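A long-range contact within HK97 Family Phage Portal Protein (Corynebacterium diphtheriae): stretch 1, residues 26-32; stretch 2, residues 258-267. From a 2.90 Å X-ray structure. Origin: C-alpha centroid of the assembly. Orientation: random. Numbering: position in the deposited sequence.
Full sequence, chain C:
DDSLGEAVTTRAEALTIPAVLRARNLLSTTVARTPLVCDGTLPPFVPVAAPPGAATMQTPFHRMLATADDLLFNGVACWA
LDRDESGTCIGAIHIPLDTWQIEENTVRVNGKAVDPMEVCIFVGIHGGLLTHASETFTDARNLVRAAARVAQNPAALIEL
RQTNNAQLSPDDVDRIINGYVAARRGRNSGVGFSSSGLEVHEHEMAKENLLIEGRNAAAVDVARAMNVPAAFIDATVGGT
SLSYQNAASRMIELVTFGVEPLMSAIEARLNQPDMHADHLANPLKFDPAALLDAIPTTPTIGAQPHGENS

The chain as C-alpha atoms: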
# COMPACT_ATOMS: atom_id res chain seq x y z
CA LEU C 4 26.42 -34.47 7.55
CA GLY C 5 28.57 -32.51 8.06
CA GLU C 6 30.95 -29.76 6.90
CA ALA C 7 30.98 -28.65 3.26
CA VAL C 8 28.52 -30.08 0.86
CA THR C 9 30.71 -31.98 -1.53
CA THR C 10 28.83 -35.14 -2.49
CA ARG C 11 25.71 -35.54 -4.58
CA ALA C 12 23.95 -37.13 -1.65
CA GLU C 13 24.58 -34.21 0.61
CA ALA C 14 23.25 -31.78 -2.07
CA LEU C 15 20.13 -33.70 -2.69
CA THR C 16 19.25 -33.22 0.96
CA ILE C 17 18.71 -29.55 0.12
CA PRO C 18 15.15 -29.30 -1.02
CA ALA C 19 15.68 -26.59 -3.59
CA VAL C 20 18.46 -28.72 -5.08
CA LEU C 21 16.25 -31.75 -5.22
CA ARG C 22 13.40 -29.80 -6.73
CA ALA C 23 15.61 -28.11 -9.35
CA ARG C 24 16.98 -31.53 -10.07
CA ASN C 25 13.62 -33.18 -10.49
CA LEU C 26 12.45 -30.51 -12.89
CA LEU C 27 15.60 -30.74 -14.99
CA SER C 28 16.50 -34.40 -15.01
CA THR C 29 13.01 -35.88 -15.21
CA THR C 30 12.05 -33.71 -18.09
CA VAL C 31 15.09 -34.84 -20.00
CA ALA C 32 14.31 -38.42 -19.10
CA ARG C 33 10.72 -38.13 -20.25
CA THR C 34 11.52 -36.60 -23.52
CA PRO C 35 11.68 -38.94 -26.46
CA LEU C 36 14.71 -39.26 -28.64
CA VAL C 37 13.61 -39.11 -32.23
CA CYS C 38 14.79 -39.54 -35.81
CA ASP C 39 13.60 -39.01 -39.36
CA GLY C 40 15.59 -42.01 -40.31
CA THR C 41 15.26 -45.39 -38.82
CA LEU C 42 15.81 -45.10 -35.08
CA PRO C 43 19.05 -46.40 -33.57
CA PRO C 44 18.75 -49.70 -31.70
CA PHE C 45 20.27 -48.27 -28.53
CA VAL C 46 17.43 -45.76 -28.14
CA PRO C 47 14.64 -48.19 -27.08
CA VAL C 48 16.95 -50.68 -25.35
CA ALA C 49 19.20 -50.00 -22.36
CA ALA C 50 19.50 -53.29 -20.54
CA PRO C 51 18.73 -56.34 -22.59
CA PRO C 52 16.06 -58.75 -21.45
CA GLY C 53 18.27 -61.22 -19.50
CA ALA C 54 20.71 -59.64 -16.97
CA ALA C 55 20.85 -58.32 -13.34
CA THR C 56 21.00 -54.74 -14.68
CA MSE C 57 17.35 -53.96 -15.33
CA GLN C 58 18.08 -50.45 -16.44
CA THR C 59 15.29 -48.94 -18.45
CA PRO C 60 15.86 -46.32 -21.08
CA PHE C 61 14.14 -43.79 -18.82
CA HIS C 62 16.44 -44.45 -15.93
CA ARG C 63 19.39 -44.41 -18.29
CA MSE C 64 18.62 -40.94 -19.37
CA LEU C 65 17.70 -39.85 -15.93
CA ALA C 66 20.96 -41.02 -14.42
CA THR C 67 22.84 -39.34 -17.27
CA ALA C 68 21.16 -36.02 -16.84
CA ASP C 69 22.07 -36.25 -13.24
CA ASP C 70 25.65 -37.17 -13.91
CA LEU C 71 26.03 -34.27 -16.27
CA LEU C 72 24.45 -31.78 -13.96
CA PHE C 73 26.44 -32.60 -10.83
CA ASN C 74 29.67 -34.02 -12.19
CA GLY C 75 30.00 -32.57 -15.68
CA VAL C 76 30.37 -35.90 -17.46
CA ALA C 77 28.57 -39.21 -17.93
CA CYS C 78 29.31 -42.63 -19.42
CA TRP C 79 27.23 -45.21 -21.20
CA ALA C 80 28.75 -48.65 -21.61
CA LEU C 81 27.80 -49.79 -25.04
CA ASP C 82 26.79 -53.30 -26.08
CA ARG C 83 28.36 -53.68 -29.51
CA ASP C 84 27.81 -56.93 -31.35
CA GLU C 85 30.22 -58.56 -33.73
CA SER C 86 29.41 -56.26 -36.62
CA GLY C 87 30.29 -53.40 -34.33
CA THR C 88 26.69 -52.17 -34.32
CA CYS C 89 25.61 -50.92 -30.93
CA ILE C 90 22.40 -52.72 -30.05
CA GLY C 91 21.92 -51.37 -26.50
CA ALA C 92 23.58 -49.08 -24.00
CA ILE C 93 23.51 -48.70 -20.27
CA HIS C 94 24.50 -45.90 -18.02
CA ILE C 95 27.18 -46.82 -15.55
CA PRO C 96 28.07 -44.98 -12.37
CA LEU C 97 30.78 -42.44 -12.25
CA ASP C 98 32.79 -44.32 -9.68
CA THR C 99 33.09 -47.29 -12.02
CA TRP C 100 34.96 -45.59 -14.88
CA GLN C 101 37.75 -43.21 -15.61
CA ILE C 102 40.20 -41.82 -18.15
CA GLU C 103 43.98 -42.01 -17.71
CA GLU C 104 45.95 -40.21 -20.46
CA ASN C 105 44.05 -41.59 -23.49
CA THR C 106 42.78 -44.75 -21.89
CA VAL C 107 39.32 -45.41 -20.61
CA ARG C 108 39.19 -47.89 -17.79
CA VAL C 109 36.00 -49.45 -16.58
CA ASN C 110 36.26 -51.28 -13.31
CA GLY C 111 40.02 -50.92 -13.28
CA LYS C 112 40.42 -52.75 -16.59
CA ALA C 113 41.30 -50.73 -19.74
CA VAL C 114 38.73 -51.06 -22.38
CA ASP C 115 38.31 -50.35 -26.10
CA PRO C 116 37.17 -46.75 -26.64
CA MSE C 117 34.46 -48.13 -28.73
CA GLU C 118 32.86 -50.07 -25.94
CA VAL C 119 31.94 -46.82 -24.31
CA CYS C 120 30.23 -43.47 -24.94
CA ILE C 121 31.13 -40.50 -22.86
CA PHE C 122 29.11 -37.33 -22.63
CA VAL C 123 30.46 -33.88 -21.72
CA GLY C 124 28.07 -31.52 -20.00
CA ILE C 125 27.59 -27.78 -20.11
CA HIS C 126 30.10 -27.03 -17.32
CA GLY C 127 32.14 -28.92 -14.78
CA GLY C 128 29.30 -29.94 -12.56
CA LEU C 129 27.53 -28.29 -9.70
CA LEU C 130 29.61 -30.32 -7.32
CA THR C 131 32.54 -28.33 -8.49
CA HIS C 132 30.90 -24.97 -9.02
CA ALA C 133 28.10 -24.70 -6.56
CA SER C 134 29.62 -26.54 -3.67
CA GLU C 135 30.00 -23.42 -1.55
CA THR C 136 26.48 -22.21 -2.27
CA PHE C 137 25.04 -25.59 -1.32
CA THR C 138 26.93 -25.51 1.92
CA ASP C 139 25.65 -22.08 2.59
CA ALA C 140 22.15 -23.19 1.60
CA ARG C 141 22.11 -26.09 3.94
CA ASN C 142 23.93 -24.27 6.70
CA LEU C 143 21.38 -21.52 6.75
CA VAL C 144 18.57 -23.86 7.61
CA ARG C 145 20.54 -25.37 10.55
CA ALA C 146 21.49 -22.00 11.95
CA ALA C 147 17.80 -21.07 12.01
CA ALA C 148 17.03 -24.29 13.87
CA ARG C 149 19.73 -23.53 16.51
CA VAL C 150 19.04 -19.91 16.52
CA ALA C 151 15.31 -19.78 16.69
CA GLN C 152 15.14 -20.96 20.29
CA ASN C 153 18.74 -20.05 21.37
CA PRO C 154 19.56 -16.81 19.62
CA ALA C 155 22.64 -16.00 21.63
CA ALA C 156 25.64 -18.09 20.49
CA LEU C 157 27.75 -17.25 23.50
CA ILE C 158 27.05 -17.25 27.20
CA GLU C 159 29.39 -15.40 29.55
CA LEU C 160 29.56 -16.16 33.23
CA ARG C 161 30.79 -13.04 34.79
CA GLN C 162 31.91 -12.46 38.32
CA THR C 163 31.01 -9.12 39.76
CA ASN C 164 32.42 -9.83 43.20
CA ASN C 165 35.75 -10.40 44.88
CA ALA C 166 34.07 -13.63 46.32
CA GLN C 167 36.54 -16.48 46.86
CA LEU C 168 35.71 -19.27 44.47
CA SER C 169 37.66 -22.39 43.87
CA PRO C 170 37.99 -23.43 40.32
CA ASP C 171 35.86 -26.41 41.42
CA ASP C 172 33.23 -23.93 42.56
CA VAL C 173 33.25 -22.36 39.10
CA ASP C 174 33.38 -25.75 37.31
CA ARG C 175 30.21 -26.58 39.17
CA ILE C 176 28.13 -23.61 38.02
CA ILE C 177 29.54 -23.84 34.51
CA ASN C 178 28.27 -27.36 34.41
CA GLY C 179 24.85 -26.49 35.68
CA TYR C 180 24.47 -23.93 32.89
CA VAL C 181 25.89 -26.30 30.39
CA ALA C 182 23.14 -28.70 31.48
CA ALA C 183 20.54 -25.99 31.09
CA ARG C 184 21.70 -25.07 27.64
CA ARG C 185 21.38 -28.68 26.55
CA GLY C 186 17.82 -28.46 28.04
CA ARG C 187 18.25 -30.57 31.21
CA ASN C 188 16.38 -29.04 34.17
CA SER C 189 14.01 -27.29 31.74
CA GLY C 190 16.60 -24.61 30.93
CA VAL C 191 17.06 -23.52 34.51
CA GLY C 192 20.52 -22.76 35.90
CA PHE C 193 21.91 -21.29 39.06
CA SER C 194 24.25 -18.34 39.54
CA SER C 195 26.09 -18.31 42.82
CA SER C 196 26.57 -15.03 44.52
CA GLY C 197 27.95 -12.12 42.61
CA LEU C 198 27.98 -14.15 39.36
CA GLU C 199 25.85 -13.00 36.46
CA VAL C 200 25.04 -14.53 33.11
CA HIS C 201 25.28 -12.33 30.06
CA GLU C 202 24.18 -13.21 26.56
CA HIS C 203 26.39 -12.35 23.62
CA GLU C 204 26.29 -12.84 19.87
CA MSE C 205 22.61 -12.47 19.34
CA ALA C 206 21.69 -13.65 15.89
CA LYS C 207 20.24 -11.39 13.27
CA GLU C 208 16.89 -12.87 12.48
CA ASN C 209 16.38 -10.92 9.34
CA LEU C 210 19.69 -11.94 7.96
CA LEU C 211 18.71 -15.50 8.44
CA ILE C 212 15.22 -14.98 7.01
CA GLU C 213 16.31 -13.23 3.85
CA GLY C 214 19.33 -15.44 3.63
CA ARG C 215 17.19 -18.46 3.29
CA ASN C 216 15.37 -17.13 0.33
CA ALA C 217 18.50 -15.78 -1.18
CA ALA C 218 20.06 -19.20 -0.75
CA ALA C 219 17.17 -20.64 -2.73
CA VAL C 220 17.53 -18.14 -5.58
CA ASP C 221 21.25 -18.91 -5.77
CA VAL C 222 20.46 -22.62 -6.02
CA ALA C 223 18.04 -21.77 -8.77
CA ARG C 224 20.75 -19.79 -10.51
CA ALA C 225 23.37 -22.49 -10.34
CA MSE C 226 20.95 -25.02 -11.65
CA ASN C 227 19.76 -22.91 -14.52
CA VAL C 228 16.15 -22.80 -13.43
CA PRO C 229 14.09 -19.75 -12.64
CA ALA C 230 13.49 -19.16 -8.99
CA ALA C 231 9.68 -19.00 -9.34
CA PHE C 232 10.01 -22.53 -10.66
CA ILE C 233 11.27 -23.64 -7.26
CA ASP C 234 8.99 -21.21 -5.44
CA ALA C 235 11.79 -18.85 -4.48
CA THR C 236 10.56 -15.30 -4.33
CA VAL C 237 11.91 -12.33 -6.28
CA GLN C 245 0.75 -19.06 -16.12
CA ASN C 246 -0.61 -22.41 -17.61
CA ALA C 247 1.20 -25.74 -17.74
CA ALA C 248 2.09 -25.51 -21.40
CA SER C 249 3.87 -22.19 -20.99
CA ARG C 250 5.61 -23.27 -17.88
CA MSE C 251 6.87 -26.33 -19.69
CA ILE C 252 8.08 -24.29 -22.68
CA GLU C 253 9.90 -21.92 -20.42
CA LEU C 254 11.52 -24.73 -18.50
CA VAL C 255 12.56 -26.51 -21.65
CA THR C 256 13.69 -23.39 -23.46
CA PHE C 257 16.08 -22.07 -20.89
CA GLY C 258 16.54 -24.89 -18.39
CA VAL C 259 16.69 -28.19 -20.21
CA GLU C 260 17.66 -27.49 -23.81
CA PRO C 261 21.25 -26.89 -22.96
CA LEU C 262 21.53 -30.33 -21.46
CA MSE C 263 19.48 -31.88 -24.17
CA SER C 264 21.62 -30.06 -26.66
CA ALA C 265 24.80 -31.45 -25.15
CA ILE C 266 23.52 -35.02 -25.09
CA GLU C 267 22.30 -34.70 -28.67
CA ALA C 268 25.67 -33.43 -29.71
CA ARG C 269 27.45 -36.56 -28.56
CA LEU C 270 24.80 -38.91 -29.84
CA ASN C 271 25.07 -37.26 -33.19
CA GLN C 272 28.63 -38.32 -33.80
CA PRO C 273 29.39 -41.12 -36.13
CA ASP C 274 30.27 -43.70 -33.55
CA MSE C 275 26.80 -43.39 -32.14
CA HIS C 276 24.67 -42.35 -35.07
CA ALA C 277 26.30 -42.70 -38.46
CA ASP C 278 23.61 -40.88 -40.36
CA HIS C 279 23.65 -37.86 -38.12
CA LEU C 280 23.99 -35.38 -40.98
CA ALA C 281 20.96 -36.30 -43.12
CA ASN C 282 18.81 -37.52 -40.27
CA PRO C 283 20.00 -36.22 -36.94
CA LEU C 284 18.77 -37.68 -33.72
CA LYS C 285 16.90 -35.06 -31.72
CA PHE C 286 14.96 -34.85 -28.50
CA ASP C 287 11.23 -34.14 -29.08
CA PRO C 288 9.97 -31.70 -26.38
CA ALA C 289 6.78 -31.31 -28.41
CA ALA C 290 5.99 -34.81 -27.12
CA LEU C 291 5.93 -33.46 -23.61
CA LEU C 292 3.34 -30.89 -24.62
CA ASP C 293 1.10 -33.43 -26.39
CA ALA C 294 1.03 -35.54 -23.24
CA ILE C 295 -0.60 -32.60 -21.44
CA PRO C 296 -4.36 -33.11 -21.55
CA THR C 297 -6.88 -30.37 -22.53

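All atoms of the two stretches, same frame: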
# COMPACT_ATOMS: atom_id res chain seq x y z
N LEU C 26 12.93 -31.21 -11.71
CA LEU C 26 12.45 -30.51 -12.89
C LEU C 26 13.38 -30.72 -14.05
O LEU C 26 12.93 -30.95 -15.14
CB LEU C 26 12.30 -29.01 -12.60
CG LEU C 26 11.14 -28.59 -11.69
CD1 LEU C 26 11.33 -27.19 -11.20
CD2 LEU C 26 9.81 -28.73 -12.42
N LEU C 27 14.67 -30.62 -13.85
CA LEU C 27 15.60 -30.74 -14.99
C LEU C 27 15.76 -32.17 -15.47
O LEU C 27 15.50 -32.47 -16.62
CB LEU C 27 16.99 -30.24 -14.61
CG LEU C 27 17.15 -28.73 -14.39
CD1 LEU C 27 18.48 -28.49 -13.75
CD2 LEU C 27 17.01 -27.88 -15.66
N SER C 28 16.21 -33.05 -14.60
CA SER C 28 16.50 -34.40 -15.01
C SER C 28 15.32 -35.24 -15.43
O SER C 28 15.49 -36.12 -16.23
CB SER C 28 17.19 -35.13 -13.89
OG SER C 28 18.45 -34.54 -13.66
N THR C 29 14.15 -35.04 -14.87
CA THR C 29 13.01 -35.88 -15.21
C THR C 29 12.43 -35.44 -16.52
O THR C 29 11.88 -36.25 -17.29
CB THR C 29 11.95 -35.84 -14.15
OG1 THR C 29 11.52 -34.49 -14.00
CG2 THR C 29 12.56 -36.32 -12.82
N THR C 30 12.55 -34.17 -16.82
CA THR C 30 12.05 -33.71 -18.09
C THR C 30 12.88 -34.31 -19.20
O THR C 30 12.36 -34.82 -20.14
CB THR C 30 12.10 -32.21 -18.11
OG1 THR C 30 11.37 -31.75 -16.97
CG2 THR C 30 11.49 -31.65 -19.36
N VAL C 31 14.19 -34.24 -19.05
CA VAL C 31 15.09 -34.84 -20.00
C VAL C 31 14.71 -36.26 -20.16
O VAL C 31 14.41 -36.68 -21.28
CB VAL C 31 16.56 -34.78 -19.57
CG1 VAL C 31 17.37 -35.59 -20.49
CG2 VAL C 31 17.03 -33.34 -19.55
N ALA C 32 14.67 -37.00 -19.06
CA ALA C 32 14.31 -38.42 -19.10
C ALA C 32 12.99 -38.68 -19.79
O ALA C 32 12.89 -39.63 -20.50
CB ALA C 32 14.28 -39.02 -17.74
N GLY C 258 15.93 -23.95 -19.31
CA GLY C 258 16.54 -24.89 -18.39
C GLY C 258 17.13 -26.16 -18.97
O GLY C 258 18.23 -26.55 -18.63
N VAL C 259 16.39 -26.82 -19.83
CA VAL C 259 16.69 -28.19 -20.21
C VAL C 259 17.38 -28.28 -21.55
O VAL C 259 18.12 -29.21 -21.78
CB VAL C 259 15.36 -29.00 -20.26
CG1 VAL C 259 15.60 -30.42 -20.51
CG2 VAL C 259 14.64 -28.84 -19.01
N GLU C 260 17.11 -27.36 -22.46
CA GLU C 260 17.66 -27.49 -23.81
C GLU C 260 19.18 -27.48 -23.83
O GLU C 260 19.77 -28.07 -24.72
CB GLU C 260 17.11 -26.46 -24.79
CG GLU C 260 15.77 -26.85 -25.38
CD GLU C 260 15.82 -27.69 -26.70
OE1 GLU C 260 16.90 -28.25 -27.04
OE2 GLU C 260 14.74 -27.79 -27.38
N PRO C 261 19.81 -26.77 -22.91
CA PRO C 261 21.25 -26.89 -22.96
C PRO C 261 21.73 -28.30 -22.68
O PRO C 261 22.63 -28.77 -23.32
CB PRO C 261 21.71 -25.89 -21.91
CG PRO C 261 20.47 -25.23 -21.41
CD PRO C 261 19.42 -25.47 -22.34
N LEU C 262 21.13 -28.97 -21.72
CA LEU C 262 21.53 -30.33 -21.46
C LEU C 262 21.10 -31.23 -22.57
O LEU C 262 21.76 -32.15 -22.90
CB LEU C 262 20.88 -30.86 -20.20
CG LEU C 262 21.41 -30.21 -18.94
CD1 LEU C 262 20.36 -30.34 -17.82
CD2 LEU C 262 22.73 -30.87 -18.64
N MSE C 263 19.95 -30.99 -23.13
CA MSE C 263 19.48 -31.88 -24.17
C MSE C 263 20.37 -31.68 -25.34
O MSE C 263 20.75 -32.62 -26.00
CB MSE C 263 18.06 -31.55 -24.55
CG MSE C 263 17.08 -31.84 -23.48
SE MSE C 263 15.24 -31.50 -24.04
CE MSE C 263 15.46 -30.11 -25.36
N SER C 264 20.73 -30.42 -25.57
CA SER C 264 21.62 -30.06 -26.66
C SER C 264 22.97 -30.73 -26.57
O SER C 264 23.52 -31.12 -27.56
CB SER C 264 21.81 -28.56 -26.74
OG SER C 264 20.68 -27.96 -27.35
N ALA C 265 23.50 -30.83 -25.37
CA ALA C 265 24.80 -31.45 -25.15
C ALA C 265 24.77 -32.95 -25.41
O ALA C 265 25.71 -33.53 -25.95
CB ALA C 265 25.24 -31.18 -23.73
N ILE C 266 23.69 -33.59 -24.95
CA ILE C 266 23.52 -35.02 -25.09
C ILE C 266 23.37 -35.31 -26.56
O ILE C 266 24.03 -36.18 -27.10
CB ILE C 266 22.31 -35.50 -24.27
CG1 ILE C 266 22.66 -35.36 -22.78
CG2 ILE C 266 22.00 -36.91 -24.52
CD1 ILE C 266 21.49 -35.58 -21.86
N GLU C 267 22.55 -34.53 -27.23
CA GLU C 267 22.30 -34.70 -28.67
C GLU C 267 23.57 -34.66 -29.42
O GLU C 267 23.77 -35.45 -30.35
CB GLU C 267 21.48 -33.56 -29.23
CG GLU C 267 20.02 -33.79 -29.12
CD GLU C 267 19.21 -32.53 -29.42
OE1 GLU C 267 19.80 -31.42 -29.56
OE2 GLU C 267 17.96 -32.67 -29.51

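Helices distant in sequence often pack through a few interdigitated apolar side chains, without a single hydrogen bond between them. The contact between residues 26-32 and 258-267 of this phage portal protein illustrates the principle: no touching pair is closer than 228 positions in sequence, yet the two helices approach to 9.6 Å between axes, crossing at -52°, and bury 314 Å² in total.

Three residues, Val 31, Leu 27 and Val 259, cover most of that surface. Val 259 points its CA-to-CB bond toward the first helix and, in the t rotamer, meets Val 31 with one methyl and Leu 27 with the other. Val 259 CG1 lies 3.4 Å from Val 31 CG2, a tight apolar contact, while Val 259 CG2 is 4.2 Å from Leu 27 CD2 and 4.2 Å from Thr 30 CG2. The branched, compact side chain suits this position because its two methyls reach different neighbours one helical turn apart.

Val 31 starts sideways but uses both of its own methyls in turn: Val 31 CG2 also packs 4.2 Å from CG of Met 263, a selenomethionine, and Val 31 CG1 lies 4.3 Å from CD1 of Ile 266. A single valine thus spans two turns of the opposing helix.

Leu 27 also leaves its backbone sideways, but its longer side chain, chi1 m and chi2 t, brings its end nearer. Leu 27 CD2 sits 3.5 Å from the backbone O of Gly 258. Glycine fits here: an ideal CB on Gly 258 would point toward the first helix and fall only 3.4 Å from Leu 27 CD2, a tight fit.

Thr 30 reconciles a polar group with this apolar setting. Thr 30 OG1 donates a hydrogen bond to Leu 26 O at 2.5 Å within its own helix, leaving the methyl to face Val 259.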